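Long-range contacts in topoisomerase IV subunit A (PDB 1ZVT), which helps a type II topoisomerase to decatenate DNA and remove supercoils, its C-terminal domain being a beta-pinwheel that probably binds DNA: residues 86-91 and 132-137; 109-114 and 164-169. All blocks are in the same frame, centred on the assembly; numbering follows the deposited sequence.

Interaction 1 of 2, residues 86-91 and 132-137; sequences VDHMLM and AHVMPP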
loop_
_atom_site.group_PDB
_atom_site.type_symbol
_atom_site.label_atom_id
_atom_site.label_comp_id
_atom_site.label_asym_id
_atom_site.label_seq_id
_atom_site.Cartn_x
_atom_site.Cartn_y
_atom_site.Cartn_z
ATOM N N VAL A 86 -5.810 11.213 1.584
ATOM C CA VAL A 86 -4.869 10.603 0.634
ATOM C C VAL A 86 -3.789 9.863 1.396
ATOM O O VAL A 86 -2.959 10.473 2.099
ATOM C CB VAL A 86 -4.228 11.656 -0.282
ATOM C CG1 VAL A 86 -3.070 11.068 -1.067
ATOM C CG2 VAL A 86 -5.287 12.226 -1.225
ATOM N N ASP A 87 -3.777 8.542 1.251
ATOM C CA ASP A 87 -2.940 7.721 2.113
ATOM C C ASP A 87 -1.715 7.131 1.443
ATOM O O ASP A 87 -0.740 6.772 2.110
ATOM C CB ASP A 87 -3.788 6.599 2.732
ATOM C CG ASP A 87 -4.863 7.125 3.651
ATOM O OD1 ASP A 87 -4.814 8.322 4.034
ATOM O OD2 ASP A 87 -5.788 6.353 3.988
ATOM N N HIS A 88 -1.771 7.004 0.112
ATOM C CA HIS A 88 -0.736 6.296 -0.612
ATOM C C HIS A 88 -0.404 7.005 -1.915
ATOM O O HIS A 88 -1.306 7.544 -2.578
ATOM C CB HIS A 88 -1.132 4.834 -0.909
ATOM C CG HIS A 88 -1.817 4.140 0.238
ATOM N ND1 HIS A 88 -1.131 3.647 1.326
ATOM C CD2 HIS A 88 -3.123 3.867 0.460
ATOM C CE1 HIS A 88 -1.986 3.112 2.174
ATOM N NE2 HIS A 88 -3.201 3.226 1.673
ATOM N N MET A 89 0.883 6.993 -2.260
ATOM C CA MET A 89 1.394 7.645 -3.458
ATOM C C MET A 89 2.344 6.695 -4.193
ATOM O O MET A 89 3.207 6.056 -3.557
ATOM C CB MET A 89 2.155 8.922 -3.061
ATOM C CG MET A 89 2.740 9.690 -4.217
ATOM S SD MET A 89 3.430 11.332 -3.785
ATOM C CE MET A 89 4.701 10.919 -2.576
ATOM N N LEU A 90 2.192 6.591 -5.509
ATOM C CA LEU A 90 3.008 5.676 -6.313
ATOM C C LEU A 90 3.439 6.343 -7.606
ATOM O O LEU A 90 2.685 7.135 -8.204
ATOM C CB LEU A 90 2.205 4.430 -6.692
ATOM C CG LEU A 90 1.884 3.483 -5.535
ATOM C CD1 LEU A 90 0.583 3.854 -4.841
ATOM C CD2 LEU A 90 1.823 2.066 -6.084
ATOM N N MET A 91 4.619 5.972 -8.084
ATOM C CA MET A 91 5.082 6.381 -9.389
ATOM C C MET A 91 5.921 5.224 -9.915
ATOM O O MET A 91 7.003 4.958 -9.394
ATOM C CB MET A 91 5.911 7.666 -9.266
ATOM C CG MET A 91 6.031 8.462 -10.504
ATOM S SD MET A 91 6.599 10.146 -10.147
ATOM C CE MET A 91 6.364 10.928 -11.729
ATOM N N ALA A 132 -14.251 -1.448 6.275
ATOM C CA ALA A 132 -12.919 -1.914 5.888
ATOM C C ALA A 132 -12.044 -0.744 5.467
ATOM O O ALA A 132 -12.555 0.355 5.180
ATOM C CB ALA A 132 -13.013 -2.923 4.768
ATOM N N HIS A 133 -10.740 -1.012 5.410
ATOM C CA HIS A 133 -9.740 -0.014 5.019
ATOM C C HIS A 133 -8.844 -0.578 3.949
ATOM O O HIS A 133 -8.710 -1.805 3.812
ATOM C CB HIS A 133 -8.887 0.368 6.230
ATOM C CG HIS A 133 -9.703 0.792 7.409
ATOM N ND1 HIS A 133 -10.175 -0.104 8.342
ATOM C CD2 HIS A 133 -10.188 2.003 7.768
ATOM C CE1 HIS A 133 -10.902 0.540 9.241
ATOM N NE2 HIS A 133 -10.913 1.823 8.923
ATOM N N VAL A 134 -8.201 0.321 3.218
ATOM C CA VAL A 134 -7.267 -0.068 2.158
ATOM C C VAL A 134 -5.929 -0.494 2.783
ATOM O O VAL A 134 -5.424 0.200 3.690
ATOM C CB VAL A 134 -6.986 1.122 1.191
ATOM C CG1 VAL A 134 -6.017 0.684 0.084
ATOM C CG2 VAL A 134 -8.276 1.676 0.568
ATOM N N MET A 135 -5.325 -1.588 2.296
ATOM C CA MET A 135 -3.984 -1.960 2.725
ATOM C C MET A 135 -2.966 -1.108 1.959
ATOM O O MET A 135 -3.224 -0.642 0.857
ATOM C CB MET A 135 -3.672 -3.429 2.425
ATOM C CG MET A 135 -4.577 -4.427 3.108
ATOM S SD MET A 135 -4.601 -4.312 4.904
ATOM C CE MET A 135 -2.927 -4.824 5.350
ATOM N N PRO A 136 -1.768 -0.931 2.525
ATOM C CA PRO A 136 -0.753 -0.252 1.715
ATOM C C PRO A 136 -0.455 -1.042 0.422
ATOM O O PRO A 136 -0.144 -2.227 0.530
ATOM C CB PRO A 136 0.485 -0.301 2.621
ATOM C CG PRO A 136 -0.074 -0.370 4.023
ATOM C CD PRO A 136 -1.281 -1.297 3.864
ATOM N N PRO A 137 -0.582 -0.429 -0.777
ATOM C CA PRO A 137 -0.269 -1.163 -2.038
ATOM C C PRO A 137 1.138 -1.685 -2.010
ATOM O O PRO A 137 2.022 -1.023 -1.458
ATOM C CB PRO A 137 -0.403 -0.079 -3.137
ATOM C CG PRO A 137 -1.406 0.885 -2.527
ATOM C CD PRO A 137 -1.046 0.937 -1.055
#

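Interaction 2 of 2, residues 109-114 and 164-169; sequences VCTFND and LPQLSK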
loop_
_atom_site.group_PDB
_atom_site.type_symbol
_atom_site.label_atom_id
_atom_site.label_comp_id
_atom_site.label_asym_id
_atom_site.label_seq_id
_atom_site.Cartn_x
_atom_site.Cartn_y
_atom_site.Cartn_z
ATOM N N VAL A 109 -4.195 -8.669 -8.009
ATOM C CA VAL A 109 -3.004 -8.136 -8.657
ATOM C C VAL A 109 -3.481 -7.248 -9.803
ATOM O O VAL A 109 -4.454 -7.582 -10.486
ATOM C CB VAL A 109 -2.110 -9.273 -9.197
ATOM C CG1 VAL A 109 -0.944 -8.707 -9.970
ATOM C CG2 VAL A 109 -1.579 -10.130 -8.025
ATOM N N CYS A 110 -2.829 -6.107 -9.999
ATOM C CA CYS A 110 -3.121 -5.246 -11.152
ATOM C C CYS A 110 -1.825 -4.618 -11.646
ATOM O O CYS A 110 -0.753 -4.974 -11.161
ATOM C CB CYS A 110 -4.160 -4.164 -10.828
ATOM S SG CYS A 110 -3.671 -2.912 -9.589
ATOM N N THR A 111 -1.917 -3.743 -12.648
ATOM C CA THR A 111 -0.754 -2.964 -13.060
ATOM C C THR A 111 -0.956 -1.497 -12.664
ATOM O O THR A 111 -2.076 -1.066 -12.384
ATOM C CB THR A 111 -0.512 -3.015 -14.584
ATOM O OG1 THR A 111 -1.637 -2.448 -15.262
ATOM C CG2 THR A 111 -0.254 -4.469 -15.068
ATOM N N PHE A 112 0.134 -0.741 -12.671
ATOM C CA PHE A 112 0.089 0.704 -12.362
ATOM C C PHE A 112 -0.894 1.424 -13.284
ATOM O O PHE A 112 -1.632 2.335 -12.853
ATOM C CB PHE A 112 1.500 1.290 -12.495
ATOM C CG PHE A 112 1.600 2.760 -12.147
ATOM C CD1 PHE A 112 1.624 3.180 -10.825
ATOM C CD2 PHE A 112 1.691 3.722 -13.153
ATOM C CE1 PHE A 112 1.730 4.556 -10.498
ATOM C CE2 PHE A 112 1.781 5.111 -12.836
ATOM C CZ PHE A 112 1.804 5.515 -11.496
ATOM N N ASN A 113 -0.918 1.023 -14.552
ATOM C CA ASN A 113 -1.841 1.620 -15.508
ATOM C C ASN A 113 -3.296 1.577 -15.038
ATOM O O ASN A 113 -4.049 2.514 -15.289
ATOM C CB ASN A 113 -1.711 0.971 -16.884
ATOM C CG ASN A 113 -2.448 1.750 -17.939
ATOM O OD1 ASN A 113 -3.360 1.234 -18.581
ATOM N ND2 ASN A 113 -2.106 3.018 -18.072
ATOM N N ASP A 114 -3.677 0.510 -14.329
ATOM C CA ASP A 114 -5.034 0.355 -13.821
ATOM C C ASP A 114 -5.391 1.392 -12.786
ATOM O O ASP A 114 -6.561 1.638 -12.563
ATOM C CB ASP A 114 -5.226 -1.026 -13.203
ATOM C CG ASP A 114 -5.176 -2.125 -14.245
ATOM O OD1 ASP A 114 -5.750 -1.925 -15.343
ATOM O OD2 ASP A 114 -4.578 -3.176 -13.966
ATOM N N LEU A 164 -2.963 -15.264 -6.750
ATOM C CA LEU A 164 -4.009 -14.273 -6.643
ATOM C C LEU A 164 -4.383 -13.714 -8.025
ATOM O O LEU A 164 -3.525 -13.132 -8.718
ATOM C CB LEU A 164 -3.543 -13.138 -5.723
ATOM C CG LEU A 164 -4.609 -12.108 -5.343
ATOM C CD1 LEU A 164 -5.763 -12.722 -4.572
ATOM C CD2 LEU A 164 -3.956 -11.035 -4.522
ATOM N N PRO A 165 -5.651 -13.900 -8.447
ATOM C CA PRO A 165 -6.056 -13.459 -9.782
ATOM C C PRO A 165 -5.835 -11.976 -10.030
ATOM O O PRO A 165 -5.979 -11.145 -9.120
ATOM C CB PRO A 165 -7.556 -13.800 -9.831
ATOM C CG PRO A 165 -7.705 -14.963 -8.901
ATOM C CD PRO A 165 -6.762 -14.589 -7.752
ATOM N N GLN A 166 -5.465 -11.667 -11.272
ATOM C CA GLN A 166 -5.310 -10.297 -11.732
ATOM C C GLN A 166 -6.657 -9.686 -12.121
ATOM O O GLN A 166 -7.449 -10.314 -12.814
ATOM C CB GLN A 166 -4.310 -10.243 -12.897
ATOM C CG GLN A 166 -4.070 -8.839 -13.440
ATOM C CD GLN A 166 -2.880 -8.736 -14.377
ATOM O OE1 GLN A 166 -2.178 -9.717 -14.631
ATOM N NE2 GLN A 166 -2.633 -7.529 -14.882
ATOM N N LEU A 167 -6.913 -8.472 -11.651
ATOM C CA LEU A 167 -8.122 -7.710 -11.975
ATOM C C LEU A 167 -7.739 -6.260 -12.249
ATOM O O LEU A 167 -6.619 -5.842 -11.930
ATOM C CB LEU A 167 -9.122 -7.758 -10.809
ATOM C CG LEU A 167 -9.759 -9.105 -10.453
ATOM C CD1 LEU A 167 -10.570 -8.949 -9.176
ATOM C CD2 LEU A 167 -10.630 -9.691 -11.609
ATOM N N SER A 168 -8.653 -5.491 -12.836
ATOM C CA SER A 168 -8.389 -4.057 -13.080
ATOM C C SER A 168 -9.061 -3.208 -12.016
ATOM O O SER A 168 -8.768 -2.020 -11.889
ATOM C CB SER A 168 -8.875 -3.626 -14.465
ATOM O OG SER A 168 -10.263 -3.848 -14.573
ATOM N N LYS A 169 -9.984 -3.821 -11.279
ATOM C CA LYS A 169 -10.686 -3.173 -10.178
ATOM C C LYS A 169 -11.606 -4.183 -9.488
ATOM O O LYS A 169 -11.756 -5.325 -9.963
ATOM C CB LYS A 169 -11.526 -2.000 -10.705
ATOM C CG LYS A 169 -12.654 -2.451 -11.641
ATOM C CD LYS A 169 -13.413 -1.257 -12.257
ATOM C CE LYS A 169 -14.672 -1.728 -12.973
ATOM N NZ LYS A 169 -14.466 -2.968 -13.805
HETATM O O HOH W 1 -5.064 -5.735 -14.199
#

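Interaction 1 of 2, residues 86-91 and 132-137
P137 presses its ring CD onto one face of the H88 imidazole, a CH-pi contact between neighbouring sheets of the beta-pinwheel. H88 lies on strand 86-90, an outermost strand of its four-stranded antiparallel sheet, and P137 ends the loop that leads into strand 138-139, an outermost strand of the next one. The CD atom sits 3.7 Å from the centroid of the H88 ring and 18° off the ring normal, somewhat offset toward CG, the nearest ring atom at 3.5 Å. A classic beta bulge puts D87 and H88 together opposite V50, and both CB atoms lean to the loop. D87 CB lies over the opposite face of the imidazole, 3.5 Å above its plane, so the ring is sandwiched between a proline and its own neighbour in sequence. H88 CG stands anti to the carbonyl carbon (chi1 -42°). Two residues further along, L90 reaches CG of P137 with CD1 at 4.3 Å; L90 also packs on L98 and P137 on M100, so strand 97-101 backs this inner side. M89 points the opposite way, onto I6 and L8 of strand 3-9. Packing thins toward V134 and the exposed P136, where the neighbours approach the imidazole obliquely and mostly at longer range. H88 NE2 lies 4.1 Å from CG1 of V134, whose side chain slides past that of H88 in the opposite sense. The carbonyl O of M135 is likewise distant, 4.0 Å from H88 NE2, while the M135 backbone pairs with A101. The tightest touch on this looser side is from CE1 of H88 to CA of P136, at 3.6 Å.

Interaction 2 of 2, residues 109-114 and 164-169
OD2 of D114 is gripped by the backbone of T111 and by a water that leads across to L167. The T111 N-H reaches OD2 at 3.0 Å and almost straight (174°), meeting the anti side of the carboxylate 31° out of its plane; T111 OG1 adds a weak bond at 3.3 Å. The water donates to OD2 of D114 at 2.6 Å and to the carbonyl O of L167 at 2.8 Å, and accepts from NE2 of Q166 at 3.1 Å. Q166 has CG anti to the backbone N (chi1 -179°) and an extended chain beyond it, which carries NE2 to the water. An alanine in place of D114 would probably leave T111 N without its acceptor and the water bridge to L167 and Q166 less firmly held. In the beta-pinwheel, loop 164-169 leaves strand 155-160 of one sheet and heads for strand 173-174, which edges the sheet of strand 106-111. On the way it makes a single parallel bridge, V109 with Q166: V109 N donates to P165 O at 3.2 Å, and L167 N to V109 O at 2.9 Å. The same V109 O receives a CA-H contact from Q166. K123 NZ hydrogen-bonds to the carbonyl oxygens of both D114 and S168, a further tie between the segments. CG2 of V109 also rests 3.6 Å from the carbonyl O of L164.

Overall arrangement
Both interactions fasten the sheet built round strands 97-101 and 106-111 to its neighbours. Interaction 1 brings the preceding sheet, through strand 86-90, against the approach to strand 138-139; interaction 2 engages the chain returning from the following sheet toward strand 173-174 at the other border. Along the sequence their segments alternate, and their centres are about 14 Å apart. They meet directly at F112, whose CE1 packs 3.6 Å from the carbonyl O of L90 and 4.0 Å from CA of M91. M100 is a shared neighbour, touched by P137 and by C110. The centre of interaction 1 lies about 4 Å from the centre of the chain and that of interaction 2 about 14 Å.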